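Protein SSD1 (Saccharomyces cerevisiae S288C, PDB 7AM1) binds mRNA untranslated regions and represses translation as a non-enzymatic member of the RNase II family that uses an alternative RNA recognition site. Local coordinates at residues 353-358 / 467-472; 373-378 / 662-667; 633-638 / 698-703. One frame throughout, in Å; residues are numbered along the deposited sequence.

Interaction 1. Residues 353-358 / 467-472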
ATOM      1  N   GLU A 353     -24.268  30.461  16.120  1.00 93.15           N
ATOM      2  CA  GLU A 353     -25.176  30.388  17.261  1.00 86.21           C
ATOM      3  C   GLU A 353     -25.840  29.019  17.368  1.00 80.90           C
ATOM      4  O   GLU A 353     -26.101  28.543  18.480  1.00 76.24           O
ATOM      5  CB  GLU A 353     -26.241  31.483  17.156  1.00 87.69           C
ATOM      6  N   TYR A 354     -26.105  28.368  16.231  1.00 83.67           N
ATOM      7  CA  TYR A 354     -26.835  27.107  16.202  1.00 80.76           C
ATOM      8  C   TYR A 354     -25.983  25.892  16.553  1.00 76.42           C
ATOM      9  O   TYR A 354     -26.540  24.806  16.749  1.00 78.25           O
ATOM     10  CB  TYR A 354     -27.451  26.901  14.813  1.00 80.84           C
ATOM     11  N   ARG A 355     -24.663  26.034  16.630  1.00 66.94           N
ATOM     12  CA  ARG A 355     -23.792  24.888  16.848  1.00 60.63           C
ATOM     13  C   ARG A 355     -23.711  24.545  18.329  1.00 58.51           C
ATOM     14  O   ARG A 355     -23.725  25.432  19.189  1.00 60.50           O
ATOM     15  CB  ARG A 355     -22.392  25.173  16.301  1.00 58.55           C
ATOM     16  CG  ARG A 355     -22.389  25.685  14.872  1.00 59.11           C
ATOM     17  CD  ARG A 355     -20.987  25.724  14.277  1.00 59.57           C
ATOM     18  NE  ARG A 355     -21.036  25.631  12.820  1.00 62.13           N
ATOM     19  CZ  ARG A 355     -20.603  24.595  12.106  1.00 63.64           C
ATOM     20  NH1 ARG A 355     -20.050  23.539  12.693  1.00 62.22           N
ATOM     21  NH2 ARG A 355     -20.715  24.625  10.785  1.00 66.12           N
ATOM     22  N   ARG A 356     -23.636  23.248  18.628  1.00 53.89           N
ATOM     23  CA  ARG A 356     -23.407  22.829  20.004  1.00 52.78           C
ATOM     24  C   ARG A 356     -22.041  23.333  20.446  1.00 50.77           C
ATOM     25  O   ARG A 356     -21.031  23.081  19.785  1.00 46.35           O
ATOM     26  CB  ARG A 356     -23.484  21.309  20.138  1.00 53.95           C
ATOM     27  CG  ARG A 356     -23.280  20.813  21.573  1.00 58.15           C
ATOM     28  CD  ARG A 356     -23.720  19.362  21.757  1.00 61.93           C
ATOM     29  NE  ARG A 356     -23.367  18.857  23.084  1.00 65.86           N
ATOM     30  CZ  ARG A 356     -23.456  17.584  23.459  1.00 67.74           C
ATOM     31  NH1 ARG A 356     -23.890  16.661  22.612  1.00 67.04           N
ATOM     32  NH2 ARG A 356     -23.109  17.232  24.689  1.00 69.53           N
ATOM     33  N   ASN A 357     -22.011  24.058  21.557  1.00 56.08           N
ATOM     34  CA  ASN A 357     -20.821  24.795  21.955  1.00 60.46           C
ATOM     35  C   ASN A 357     -20.016  23.982  22.962  1.00 57.96           C
ATOM     36  O   ASN A 357     -20.535  23.592  24.012  1.00 57.68           O
ATOM     37  CB  ASN A 357     -21.200  26.154  22.538  1.00 67.05           C
ATOM     38  CG  ASN A 357     -20.000  27.054  22.715  1.00 70.92           C
ATOM     39  OD1 ASN A 357     -19.143  26.801  23.562  1.00 70.46           O
ATOM     40  ND2 ASN A 357     -19.925  28.109  21.910  1.00 73.80           N
ATOM     41  N   PHE A 358     -18.751  23.722  22.629  1.00 56.13           N
ATOM     42  CA  PHE A 358     -17.814  23.043  23.516  1.00 54.26           C
ATOM     43  C   PHE A 358     -16.646  23.958  23.879  1.00 55.13           C
ATOM     44  O   PHE A 358     -15.530  23.483  24.096  1.00 57.01           O
ATOM     45  CB  PHE A 358     -17.265  21.760  22.880  1.00 50.87           C
ATOM     46  CG  PHE A 358     -18.295  20.690  22.634  1.00 48.72           C
ATOM     47  CD1 PHE A 358     -18.780  19.917  23.679  1.00 48.53           C
ATOM     48  CD2 PHE A 358     -18.747  20.429  21.347  1.00 47.78           C
ATOM     49  CE1 PHE A 358     -19.721  18.921  23.449  1.00 48.47           C
ATOM     50  CE2 PHE A 358     -19.691  19.438  21.108  1.00 47.41           C
ATOM     51  CZ  PHE A 358     -20.173  18.679  22.154  1.00 48.02           C
ATOM     52  N   VAL A 467     -24.777  13.241  17.166  1.00 49.78           N
ATOM     53  CA  VAL A 467     -24.025  13.654  15.987  1.00 49.17           C
ATOM     54  C   VAL A 467     -24.579  14.993  15.520  1.00 49.88           C
ATOM     55  O   VAL A 467     -25.792  15.131  15.333  1.00 51.18           O
ATOM     56  CB  VAL A 467     -24.123  12.610  14.858  1.00 48.52           C
ATOM     57  CG1 VAL A 467     -23.330  13.067  13.654  1.00 46.22           C
ATOM     58  CG2 VAL A 467     -23.642  11.251  15.343  1.00 49.15           C
ATOM     59  N   GLY A 468     -23.703  15.971  15.329  1.00 46.02           N
ATOM     60  CA  GLY A 468     -24.180  17.279  14.914  1.00 46.39           C
ATOM     61  C   GLY A 468     -23.042  18.251  14.697  1.00 46.49           C
ATOM     62  O   GLY A 468     -21.863  17.921  14.862  1.00 44.86           O
ATOM     63  N   GLU A 469     -23.426  19.464  14.303  1.00 49.20           N
ATOM     64  CA  GLU A 469     -22.480  20.559  14.138  1.00 50.49           C
ATOM     65  C   GLU A 469     -22.134  21.163  15.493  1.00 50.39           C
ATOM     66  O   GLU A 469     -22.977  21.234  16.393  1.00 50.79           O
ATOM     67  CB  GLU A 469     -23.063  21.621  13.210  1.00 52.88           C
ATOM     68  CG  GLU A 469     -23.321  21.103  11.795  1.00 54.05           C
ATOM     69  CD  GLU A 469     -24.059  22.100  10.927  1.00 56.55           C
ATOM     70  OE1 GLU A 469     -23.763  22.171   9.714  1.00 56.79           O
ATOM     71  OE2 GLU A 469     -24.927  22.822  11.462  1.00 58.11           O
ATOM     72  N   SER A 470     -20.881  21.594  15.637  1.00 49.47           N
ATOM     73  CA  SER A 470     -20.376  22.015  16.933  1.00 48.97           C
ATOM     74  C   SER A 470     -19.314  23.090  16.753  1.00 48.35           C
ATOM     75  O   SER A 470     -18.942  23.460  15.635  1.00 47.95           O
ATOM     76  CB  SER A 470     -19.793  20.828  17.708  1.00 48.32           C
ATOM     77  OG  SER A 470     -18.767  20.200  16.954  1.00 48.92           O
ATOM     78  N   THR A 471     -18.827  23.585  17.885  1.00 47.77           N
ATOM     79  CA  THR A 471     -17.729  24.536  17.953  1.00 49.52           C
ATOM     80  C   THR A 471     -16.876  24.138  19.147  1.00 48.51           C
ATOM     81  O   THR A 471     -17.412  23.882  20.231  1.00 48.23           O
ATOM     82  CB  THR A 471     -18.237  25.974  18.113  1.00 54.31           C
ATOM     83  OG1 THR A 471     -19.073  26.319  17.002  1.00 56.44           O
ATOM     84  CG2 THR A 471     -17.081  26.954  18.193  1.00 56.09           C
ATOM     85  N   ILE A 472     -15.560  24.079  18.948  1.00 48.57           N
ATOM     86  CA  ILE A 472     -14.637  23.691  20.004  1.00 49.74           C
ATOM     87  C   ILE A 472     -13.581  24.776  20.150  1.00 52.10           C
ATOM     88  O   ILE A 472     -13.358  25.595  19.257  1.00 52.04           O
ATOM     89  CB  ILE A 472     -13.962  22.320  19.744  1.00 47.41           C
ATOM     90  CG1 ILE A 472     -13.024  22.377  18.531  1.00 47.19           C
ATOM     91  CG2 ILE A 472     -15.020  21.240  19.554  1.00 45.60           C
ATOM     92  CD1 ILE A 472     -12.168  21.128  18.350  1.00 45.78           C
TER
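R355 and S470 make the side-chain bond of this contact: NH1 of R355 donates to the carbonyl O of S470 at 3.1 Å, with that oxygen close to the guanidinium plane. The arginine chain runs extended from CG to NE, and on the way CD of R355 comes within 3.4 Å of OG1 of T471, the two side chains crossing at about a right angle. E469 lies over one face of the guanidinium, its CB 3.6 Å from NH1 of R355. Its carboxylate attracts R355 by charge alone, OE1 of E469 standing 4.1 Å from NH2 of R355 and well out of the guanidinium plane; the salt bridge of R355 is made with D398. An alanine here would remove the guanidinium and would probably leave D398 without its mate and the S470 carbonyl without this donor. Beside this buried grip, 356-358 joins the RNB-domain sheet as an outermost strand, parallel to 462-472. Three backbone bonds zip the strands together. R356 N donates to E469 O and T471 N to R356 O; the shortest runs from F358 N to T471 O at 2.8 Å. On the face shared by F358 and S470 the packing stays close. The phenylalanine ring brings its edge to S470, CE2 of F358 lying 3.7 Å from CB of S470. CG2 of I472 meets CB of F358, and the rings of H381, H395 and Y364 also meet the F358 ring. R356 starts on this same face, but its side chain reaches the other strand through CB, 3.8 Å from O of E469, and then leads away to W466 in a cation-pi contact. The other face is looser there: N357, on the side of T471 and exposed to solvent, sends its OD1 to T359 instead of across the strands.

Interaction 2. Residues 373-378 / 662-667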
ATOM      1  N   GLY A 373       4.327  16.708  10.967  1.00 56.20           N
ATOM      2  CA  GLY A 373       4.392  17.281   9.642  1.00 57.10           C
ATOM      3  C   GLY A 373       3.057  17.648   9.044  1.00 56.35           C
ATOM      4  O   GLY A 373       3.018  18.134   7.906  1.00 56.50           O
ATOM      5  N   TRP A 374       1.966  17.446   9.774  1.00 54.88           N
ATOM      6  CA  TRP A 374       0.621  17.639   9.261  1.00 53.94           C
ATOM      7  C   TRP A 374      -0.144  18.538  10.224  1.00 56.00           C
ATOM      8  O   TRP A 374       0.345  18.896  11.297  1.00 59.09           O
ATOM      9  CB  TRP A 374      -0.073  16.282   9.072  1.00 50.82           C
ATOM     10  CG  TRP A 374      -1.381  16.337   8.358  1.00 49.55           C
ATOM     11  CD1 TRP A 374      -2.583  15.885   8.814  1.00 48.08           C
ATOM     12  CD2 TRP A 374      -1.622  16.875   7.053  1.00 49.84           C
ATOM     13  NE1 TRP A 374      -3.560  16.103   7.872  1.00 48.78           N
ATOM     14  CE2 TRP A 374      -2.995  16.713   6.782  1.00 49.60           C
ATOM     15  CE3 TRP A 374      -0.808  17.478   6.087  1.00 50.26           C
ATOM     16  CZ2 TRP A 374      -3.574  17.132   5.587  1.00 50.19           C
ATOM     17  CZ3 TRP A 374      -1.383  17.893   4.901  1.00 50.70           C
ATOM     18  CH2 TRP A 374      -2.754  17.716   4.659  1.00 50.84           C
ATOM     19  N   VAL A 375      -1.354  18.917   9.821  1.00 53.58           N
ATOM     20  CA  VAL A 375      -2.214  19.773  10.630  1.00 51.71           C
ATOM     21  C   VAL A 375      -2.861  18.960  11.743  1.00 47.55           C
ATOM     22  O   VAL A 375      -2.566  17.771  11.913  1.00 45.55           O
ATOM     23  CB  VAL A 375      -3.284  20.451   9.753  1.00 52.96           C
ATOM     24  CG1 VAL A 375      -2.627  21.283   8.666  1.00 53.99           C
ATOM     25  CG2 VAL A 375      -4.211  19.407   9.141  1.00 52.39           C
ATOM     26  N   SER A 376      -3.718  19.607  12.531  1.00 47.19           N
ATOM     27  CA  SER A 376      -4.601  18.933  13.475  1.00 45.21           C
ATOM     28  C   SER A 376      -6.028  19.038  12.954  1.00 43.27           C
ATOM     29  O   SER A 376      -6.560  20.144  12.807  1.00 43.92           O
ATOM     30  CB  SER A 376      -4.496  19.546  14.871  1.00 46.43           C
ATOM     31  OG  SER A 376      -5.487  19.012  15.732  1.00 44.68           O
ATOM     32  N   GLU A 377      -6.640  17.898  12.657  1.00 39.79           N
ATOM     33  CA  GLU A 377      -8.008  17.895  12.165  1.00 40.29           C
ATOM     34  C   GLU A 377      -8.958  17.096  13.043  1.00 39.72           C
ATOM     35  O   GLU A 377     -10.148  17.011  12.719  1.00 38.76           O
ATOM     36  CB  GLU A 377      -8.056  17.370  10.720  1.00 40.80           C
ATOM     37  CG  GLU A 377      -7.559  15.952  10.491  1.00 41.27           C
ATOM     38  CD  GLU A 377      -7.514  15.613   9.005  1.00 42.80           C
ATOM     39  OE1 GLU A 377      -8.485  15.954   8.304  1.00 44.24           O
ATOM     40  OE2 GLU A 377      -6.518  15.020   8.530  1.00 44.29           O
ATOM     41  N   PHE A 378      -8.479  16.539  14.152  1.00 42.24           N
ATOM     42  CA  PHE A 378      -9.282  15.700  15.028  1.00 42.86           C
ATOM     43  C   PHE A 378      -8.958  16.047  16.469  1.00 42.36           C
ATOM     44  O   PHE A 378      -7.790  16.240  16.817  1.00 42.15           O
ATOM     45  CB  PHE A 378      -9.003  14.224  14.762  1.00 42.91           C
ATOM     46  CG  PHE A 378      -9.841  13.287  15.576  1.00 42.66           C
ATOM     47  CD1 PHE A 378     -11.157  13.049  15.227  1.00 43.81           C
ATOM     48  CD2 PHE A 378      -9.307  12.614  16.661  1.00 41.61           C
ATOM     49  CE1 PHE A 378     -11.930  12.175  15.954  1.00 44.53           C
ATOM     50  CE2 PHE A 378     -10.077  11.735  17.384  1.00 42.25           C
ATOM     51  CZ  PHE A 378     -11.389  11.514  17.028  1.00 43.45           C
ATOM     52  N   ALA A 662     -11.095  12.615   8.247  1.00 37.55           N
ATOM     53  CA  ALA A 662      -9.878  13.213   7.688  1.00 37.54           C
ATOM     54  C   ALA A 662     -10.203  14.087   6.480  1.00 38.35           C
ATOM     55  O   ALA A 662      -9.666  13.892   5.386  1.00 38.07           O
ATOM     56  CB  ALA A 662      -8.867  12.124   7.325  1.00 35.13           C
ATOM     57  N   PRO A 663     -11.056  15.102   6.662  1.00 39.90           N
ATOM     58  CA  PRO A 663     -11.394  15.989   5.534  1.00 40.46           C
ATOM     59  C   PRO A 663     -10.248  16.874   5.067  1.00 41.23           C
ATOM     60  O   PRO A 663     -10.328  17.415   3.957  1.00 41.41           O
ATOM     61  CB  PRO A 663     -12.549  16.831   6.094  1.00 41.36           C
ATOM     62  CG  PRO A 663     -12.246  16.899   7.567  1.00 40.66           C
ATOM     63  CD  PRO A 663     -11.734  15.515   7.904  1.00 39.82           C
ATOM     64  N   MET A 664      -9.194  17.053   5.863  1.00 41.68           N
ATOM     65  CA  MET A 664      -8.068  17.865   5.419  1.00 41.52           C
ATOM     66  C   MET A 664      -7.167  17.138   4.428  1.00 39.42           C
ATOM     67  O   MET A 664      -6.324  17.788   3.801  1.00 39.62           O
ATOM     68  CB  MET A 664      -7.232  18.327   6.615  1.00 44.87           C
ATOM     69  CG  MET A 664      -7.993  19.186   7.616  1.00 49.63           C
ATOM     70  SD  MET A 664      -8.578  20.739   6.910  1.00 54.08           S
ATOM     71  CE  MET A 664      -7.098  21.739   6.984  1.00 55.27           C
ATOM     72  N   ARG A 665      -7.316  15.817   4.270  1.00 37.40           N
ATOM     73  CA  ARG A 665      -6.476  15.060   3.350  1.00 37.73           C
ATOM     74  C   ARG A 665      -7.237  14.122   2.423  1.00 36.83           C
ATOM     75  O   ARG A 665      -6.617  13.566   1.509  1.00 38.08           O
ATOM     76  CB  ARG A 665      -5.428  14.239   4.123  1.00 37.11           C
ATOM     77  CG  ARG A 665      -5.975  13.390   5.272  1.00 36.64           C
ATOM     78  CD  ARG A 665      -4.854  12.594   5.929  1.00 35.41           C
ATOM     79  NE  ARG A 665      -5.324  11.648   6.931  1.00 34.87           N
ATOM     80  CZ  ARG A 665      -5.731  10.408   6.666  1.00 35.71           C
ATOM     81  NH1 ARG A 665      -5.755   9.955   5.416  1.00 35.32           N
ATOM     82  NH2 ARG A 665      -6.132   9.621   7.658  1.00 36.02           N
ATOM     83  N   ARG A 666      -8.544  13.940   2.611  1.00 35.91           N
ATOM     84  CA  ARG A 666      -9.361  13.084   1.761  1.00 36.22           C
ATOM     85  C   ARG A 666     -10.571  13.864   1.265  1.00 37.17           C
ATOM     86  O   ARG A 666     -11.334  14.412   2.069  1.00 38.31           O
ATOM     87  CB  ARG A 666      -9.830  11.838   2.517  1.00 36.59           C
ATOM     88  CG  ARG A 666      -8.722  11.028   3.150  1.00 36.20           C
ATOM     89  CD  ARG A 666      -9.261   9.688   3.656  1.00 36.02           C
ATOM     90  NE  ARG A 666     -10.306   9.866   4.669  1.00 36.18           N
ATOM     91  CZ  ARG A 666     -10.334   9.262   5.857  1.00 35.53           C
ATOM     92  NH1 ARG A 666      -9.374   8.416   6.210  1.00 35.90           N
ATOM     93  NH2 ARG A 666     -11.333   9.503   6.699  1.00 36.10           N
ATOM     94  N   TYR A 667     -10.759  13.906  -0.056  1.00 36.60           N
ATOM     95  CA  TYR A 667     -11.916  14.614  -0.586  1.00 36.98           C
ATOM     96  C   TYR A 667     -13.211  13.833  -0.393  1.00 35.99           C
ATOM     97  O   TYR A 667     -14.281  14.440  -0.303  1.00 36.93           O
ATOM     98  CB  TYR A 667     -11.750  14.926  -2.074  1.00 37.71           C
ATOM     99  CG  TYR A 667     -12.861  15.814  -2.577  1.00 41.35           C
ATOM    100  CD1 TYR A 667     -12.792  17.191  -2.424  1.00 42.81           C
ATOM    101  CD2 TYR A 667     -14.001  15.274  -3.158  1.00 44.16           C
ATOM    102  CE1 TYR A 667     -13.815  18.009  -2.857  1.00 45.18           C
ATOM    103  CE2 TYR A 667     -15.030  16.084  -3.594  1.00 46.63           C
ATOM    104  CZ  TYR A 667     -14.932  17.449  -3.442  1.00 47.17           C
ATOM    105  OH  TYR A 667     -15.956  18.254  -3.878  1.00 48.93           O
TER
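Two loops of the RNB domain meet at E377, one leading into strand 378-384 and the other into helix 668-681. OE1 of E377 accepts the backbone N-H of M664 at 2.8 Å, on the syn side of the carboxylate and 23° out of its plane. The E377 and M664 side chains slide past each other in opposite directions, with CB of E377 3.6 Å from CG of M664. The other oxygen, OE2 of E377, takes the indole N-H of W374, NE1, at 3.2 Å; OE2 lies in the indole plane, while the donor stands above the carboxylate plane. W374 also turns its edge to the second loop, CZ2 of W374 lying 3.3 Å from O of M664, while CG2 of V375 meets CG of M664 at 4.1 Å. R665 crosses E377 at about a right angle, NE of R665 a long 3.9 Å from OE2 of E377, and is salt-bridged to D530. Two N-H groups, one on each oxygen, thus hold this buried carboxylate, and the nearby arginine is likely to stabilise its negative charge.

Interaction 3. Residues 633-638 / 698-703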
ATOM      1  N   ARG A 633      -7.440  -3.306  -1.888  1.00 38.56           N
ATOM      2  CA  ARG A 633      -7.780  -2.205  -1.007  1.00 37.60           C
ATOM      3  C   ARG A 633      -9.285  -1.969  -0.974  1.00 33.41           C
ATOM      4  O   ARG A 633     -10.036  -2.436  -1.833  1.00 32.25           O
ATOM      5  CB  ARG A 633      -7.082  -0.930  -1.457  1.00 38.93           C
ATOM      6  CG  ARG A 633      -5.581  -1.005  -1.371  1.00 38.84           C
ATOM      7  CD  ARG A 633      -5.035   0.387  -1.448  1.00 37.95           C
ATOM      8  NE  ARG A 633      -4.849   0.967  -0.126  1.00 36.03           N
ATOM      9  CZ  ARG A 633      -4.964   2.261   0.156  1.00 34.13           C
ATOM     10  NH1 ARG A 633      -5.305   3.132  -0.786  1.00 33.57           N
ATOM     11  NH2 ARG A 633      -4.741   2.679   1.396  1.00 32.89           N
ATOM     12  N   ALA A 634      -9.718  -1.242   0.054  1.00 34.78           N
ATOM     13  CA  ALA A 634     -11.112  -0.847   0.194  1.00 35.54           C
ATOM     14  C   ALA A 634     -11.520   0.091  -0.943  1.00 35.78           C
ATOM     15  O   ALA A 634     -10.680   0.647  -1.660  1.00 35.08           O
ATOM     16  CB  ALA A 634     -11.331  -0.173   1.551  1.00 36.79           C
ATOM     17  N   ARG A 635     -12.834   0.267  -1.105  1.00 33.79           N
ATOM     18  CA  ARG A 635     -13.364   1.100  -2.177  1.00 38.54           C
ATOM     19  C   ARG A 635     -14.492   1.985  -1.668  1.00 36.29           C
ATOM     20  O   ARG A 635     -15.410   1.497  -1.004  1.00 37.69           O
ATOM     21  CB  ARG A 635     -13.915   0.252  -3.332  1.00 48.11           C
ATOM     22  CG  ARG A 635     -12.969  -0.806  -3.856  1.00 60.35           C
ATOM     23  CD  ARG A 635     -13.555  -1.502  -5.076  1.00 73.90           C
ATOM     24  NE  ARG A 635     -13.140  -0.811  -6.295  1.00 85.47           N
ATOM     25  CZ  ARG A 635     -13.837   0.137  -6.917  1.00 94.46           C
ATOM     26  NH1 ARG A 635     -15.015   0.536  -6.451  1.00 97.77           N
ATOM     27  NH2 ARG A 635     -13.346   0.695  -8.015  1.00 97.23           N
ATOM     28  N   TYR A 636     -14.442   3.272  -1.999  1.00 36.11           N
ATOM     29  CA  TYR A 636     -15.639   4.090  -1.896  1.00 37.01           C
ATOM     30  C   TYR A 636     -16.684   3.600  -2.896  1.00 39.00           C
ATOM     31  O   TYR A 636     -16.354   3.102  -3.977  1.00 40.19           O
ATOM     32  CB  TYR A 636     -15.336   5.561  -2.166  1.00 36.45           C
ATOM     33  CG  TYR A 636     -14.312   6.185  -1.247  1.00 34.83           C
ATOM     34  CD1 TYR A 636     -14.557   6.328   0.115  1.00 34.31           C
ATOM     35  CD2 TYR A 636     -13.118   6.665  -1.751  1.00 34.46           C
ATOM     36  CE1 TYR A 636     -13.622   6.913   0.951  1.00 34.32           C
ATOM     37  CE2 TYR A 636     -12.184   7.248  -0.937  1.00 34.35           C
ATOM     38  CZ  TYR A 636     -12.431   7.370   0.414  1.00 34.55           C
ATOM     39  OH  TYR A 636     -11.485   7.956   1.221  1.00 34.52           O
ATOM     40  N   PHE A 637     -17.954   3.757  -2.529  1.00 37.59           N
ATOM     41  CA  PHE A 637     -19.059   3.364  -3.393  1.00 39.43           C
ATOM     42  C   PHE A 637     -20.317   4.097  -2.949  1.00 41.52           C
ATOM     43  O   PHE A 637     -20.400   4.601  -1.827  1.00 41.39           O
ATOM     44  CB  PHE A 637     -19.294   1.851  -3.368  1.00 39.86           C
ATOM     45  CG  PHE A 637     -19.908   1.353  -2.087  1.00 40.71           C
ATOM     46  CD1 PHE A 637     -19.134   1.186  -0.948  1.00 39.08           C
ATOM     47  CD2 PHE A 637     -21.263   1.066  -2.018  1.00 42.53           C
ATOM     48  CE1 PHE A 637     -19.699   0.727   0.235  1.00 39.03           C
ATOM     49  CE2 PHE A 637     -21.833   0.608  -0.844  1.00 42.86           C
ATOM     50  CZ  PHE A 637     -21.052   0.440   0.283  1.00 40.76           C
ATOM     51  N   ILE A 638     -21.296   4.153  -3.849  1.00 43.43           N
ATOM     52  CA  ILE A 638     -22.594   4.754  -3.562  1.00 44.68           C
ATOM     53  C   ILE A 638     -23.571   3.639  -3.219  1.00 44.63           C
ATOM     54  O   ILE A 638     -23.727   2.679  -3.986  1.00 45.09           O
ATOM     55  CB  ILE A 638     -23.094   5.592  -4.751  1.00 45.39           C
ATOM     56  CG1 ILE A 638     -22.039   6.633  -5.141  1.00 44.45           C
ATOM     57  CG2 ILE A 638     -24.436   6.248  -4.429  1.00 47.25           C
ATOM     58  CD1 ILE A 638     -21.582   7.524  -3.995  1.00 45.33           C
ATOM     59  N   TYR A 698     -13.547   8.130  -8.906  1.00 38.31           N
ATOM     60  CA  TYR A 698     -12.378   8.997  -9.014  1.00 38.01           C
ATOM     61  C   TYR A 698     -11.628   9.072  -7.687  1.00 37.77           C
ATOM     62  O   TYR A 698     -10.390   9.042  -7.662  1.00 36.67           O
ATOM     63  CB  TYR A 698     -12.796  10.393  -9.476  1.00 39.79           C
ATOM     64  CG  TYR A 698     -11.623  11.299  -9.774  1.00 41.67           C
ATOM     65  CD1 TYR A 698     -10.874  11.138 -10.936  1.00 42.52           C
ATOM     66  CD2 TYR A 698     -11.259  12.311  -8.897  1.00 42.19           C
ATOM     67  CE1 TYR A 698      -9.801  11.956 -11.209  1.00 43.27           C
ATOM     68  CE2 TYR A 698     -10.183  13.135  -9.164  1.00 43.03           C
ATOM     69  CZ  TYR A 698      -9.463  12.956 -10.323  1.00 43.44           C
ATOM     70  OH  TYR A 698      -8.392  13.775 -10.596  1.00 44.20           O
ATOM     71  N   CYS A 699     -12.360   9.194  -6.571  1.00 35.85           N
ATOM     72  CA  CYS A 699     -11.714   9.172  -5.262  1.00 35.14           C
ATOM     73  C   CYS A 699     -10.928   7.883  -5.066  1.00 33.45           C
ATOM     74  O   CYS A 699      -9.812   7.902  -4.536  1.00 33.75           O
ATOM     75  CB  CYS A 699     -12.746   9.324  -4.141  1.00 36.38           C
ATOM     76  SG  CYS A 699     -13.457  10.980  -3.946  1.00 41.84           S
ATOM     77  N   ASN A 700     -11.501   6.749  -5.475  1.00 33.79           N
ATOM     78  CA  ASN A 700     -10.784   5.483  -5.391  1.00 33.66           C
ATOM     79  C   ASN A 700      -9.486   5.551  -6.181  1.00 34.47           C
ATOM     80  O   ASN A 700      -8.425   5.130  -5.708  1.00 33.67           O
ATOM     81  CB  ASN A 700     -11.658   4.349  -5.926  1.00 34.94           C
ATOM     82  CG  ASN A 700     -12.753   3.946  -4.970  1.00 35.25           C
ATOM     83  OD1 ASN A 700     -12.616   4.082  -3.751  1.00 35.08           O
ATOM     84  ND2 ASN A 700     -13.857   3.452  -5.519  1.00 36.13           N
ATOM     85  N   PHE A 701      -9.556   6.068  -7.406  1.00 36.70           N
ATOM     86  CA  PHE A 701      -8.372   6.120  -8.253  1.00 38.66           C
ATOM     87  C   PHE A 701      -7.272   6.950  -7.607  1.00 37.33           C
ATOM     88  O   PHE A 701      -6.131   6.493  -7.471  1.00 36.60           O
ATOM     89  CB  PHE A 701      -8.752   6.681  -9.625  1.00 41.32           C
ATOM     90  CG  PHE A 701      -7.583   6.912 -10.527  1.00 43.29           C
ATOM     91  CD1 PHE A 701      -6.973   5.856 -11.181  1.00 42.82           C
ATOM     92  CD2 PHE A 701      -7.112   8.195 -10.750  1.00 45.34           C
ATOM     93  CE1 PHE A 701      -5.895   6.069 -12.015  1.00 42.99           C
ATOM     94  CE2 PHE A 701      -6.035   8.415 -11.597  1.00 46.21           C
ATOM     95  CZ  PHE A 701      -5.429   7.351 -12.226  1.00 44.30           C
ATOM     96  N   LYS A 702      -7.600   8.172  -7.189  1.00 37.09           N
ATOM     97  CA  LYS A 702      -6.580   9.056  -6.636  1.00 37.73           C
ATOM     98  C   LYS A 702      -6.083   8.563  -5.279  1.00 37.89           C
ATOM     99  O   LYS A 702      -4.910   8.762  -4.947  1.00 37.92           O
ATOM    100  CB  LYS A 702      -7.120  10.482  -6.548  1.00 39.43           C
ATOM    101  CG  LYS A 702      -7.590  11.024  -7.906  1.00 43.30           C
ATOM    102  CD  LYS A 702      -6.465  11.529  -8.826  1.00 47.34           C
ATOM    103  CE  LYS A 702      -5.512  12.503  -8.154  1.00 51.17           C
ATOM    104  NZ  LYS A 702      -4.899  13.451  -9.130  1.00 54.61           N
ATOM    105  N   LYS A 703      -6.951   7.942  -4.473  1.00 36.36           N
ATOM    106  CA  LYS A 703      -6.516   7.443  -3.171  1.00 35.50           C
ATOM    107  C   LYS A 703      -5.569   6.260  -3.323  1.00 34.91           C
ATOM    108  O   LYS A 703      -4.543   6.183  -2.637  1.00 33.20           O
ATOM    109  CB  LYS A 703      -7.729   7.052  -2.328  1.00 34.00           C
ATOM    110  CG  LYS A 703      -7.377   6.555  -0.943  1.00 34.13           C
ATOM    111  CD  LYS A 703      -8.526   6.806   0.033  1.00 35.02           C
ATOM    112  CE  LYS A 703      -8.135   6.449   1.447  1.00 35.44           C
ATOM    113  NZ  LYS A 703      -7.052   7.348   1.930  1.00 35.76           N
TER
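The side-chain amide of N700 grips the backbone of Y636 at both ends. OD1 of N700 accepts the N-H of Y636 (OD1 to N 2.7 Å), in the amide plane and on a lone pair. ND2 of N700 returns a fairly straight bond to O of Y636 at 3.0 Å. A single asparagine therefore supplies both a donor and an acceptor to one strand residue, which fixes the rotation of its amide. E697 takes a further bond from ND2 and the salt bridge of R635. In R635, chi3 (91°) turns the chain out of its extended line at NE. ND2 of N700 lies over one face of the R635 guanidinium, the amide and guanidinium planes 64° apart, with NH1 of R635 and ND2 of N700 3.3 Å from each other as two donors that do not bond.

The Y636 ring lies nearly parallel to the N700 amide, the planes 6° apart, with CD2 of Y636 3.3 Å from OD1 of N700. The same CD2 of Y636 meets CB of C699 at 3.6 Å, CE2 is near it too, and the C699 sulfur makes an oblique sulfur-aromatic contact. At the hydroxyl end CD of K703 comes within 3.4 Å of OH of Y636; that hydroxyl bonds to H659, and K703 ends in salt bridges to D530 and E531.

Strand 635-638 runs almost antiparallel to the 698-703 part of helix 689-725, their axes 7.7 Å apart. The strand also pairs with 573-576, and A668, at the start of helix 668-681, touches both Y636 and C699.

The contacts step inward toward the chain's centre: interaction 1 lies about 36 Å from it, interaction 2 about 19 Å and interaction 3 about 14 Å, centre to centre. All four segments of interactions 1 and 2, and segment 633-638, fall in the RNB range. Interactions 1 and 2 share the seven-stranded sheet, 356-358 at its edge and 373-378 leading into strand 378-384; their centres are about 20 Å apart. Interactions 2 and 3 touch, CD of R666 lying 3.7 Å from NZ of K703, and D530 pairs with both R665 and K703. Along the chain, interaction 2 crosses each of the others, whereas interaction 1 closes before interaction 3 opens. Loop 662-667 thus lies between the sheet and helix 689-725, in contact with both.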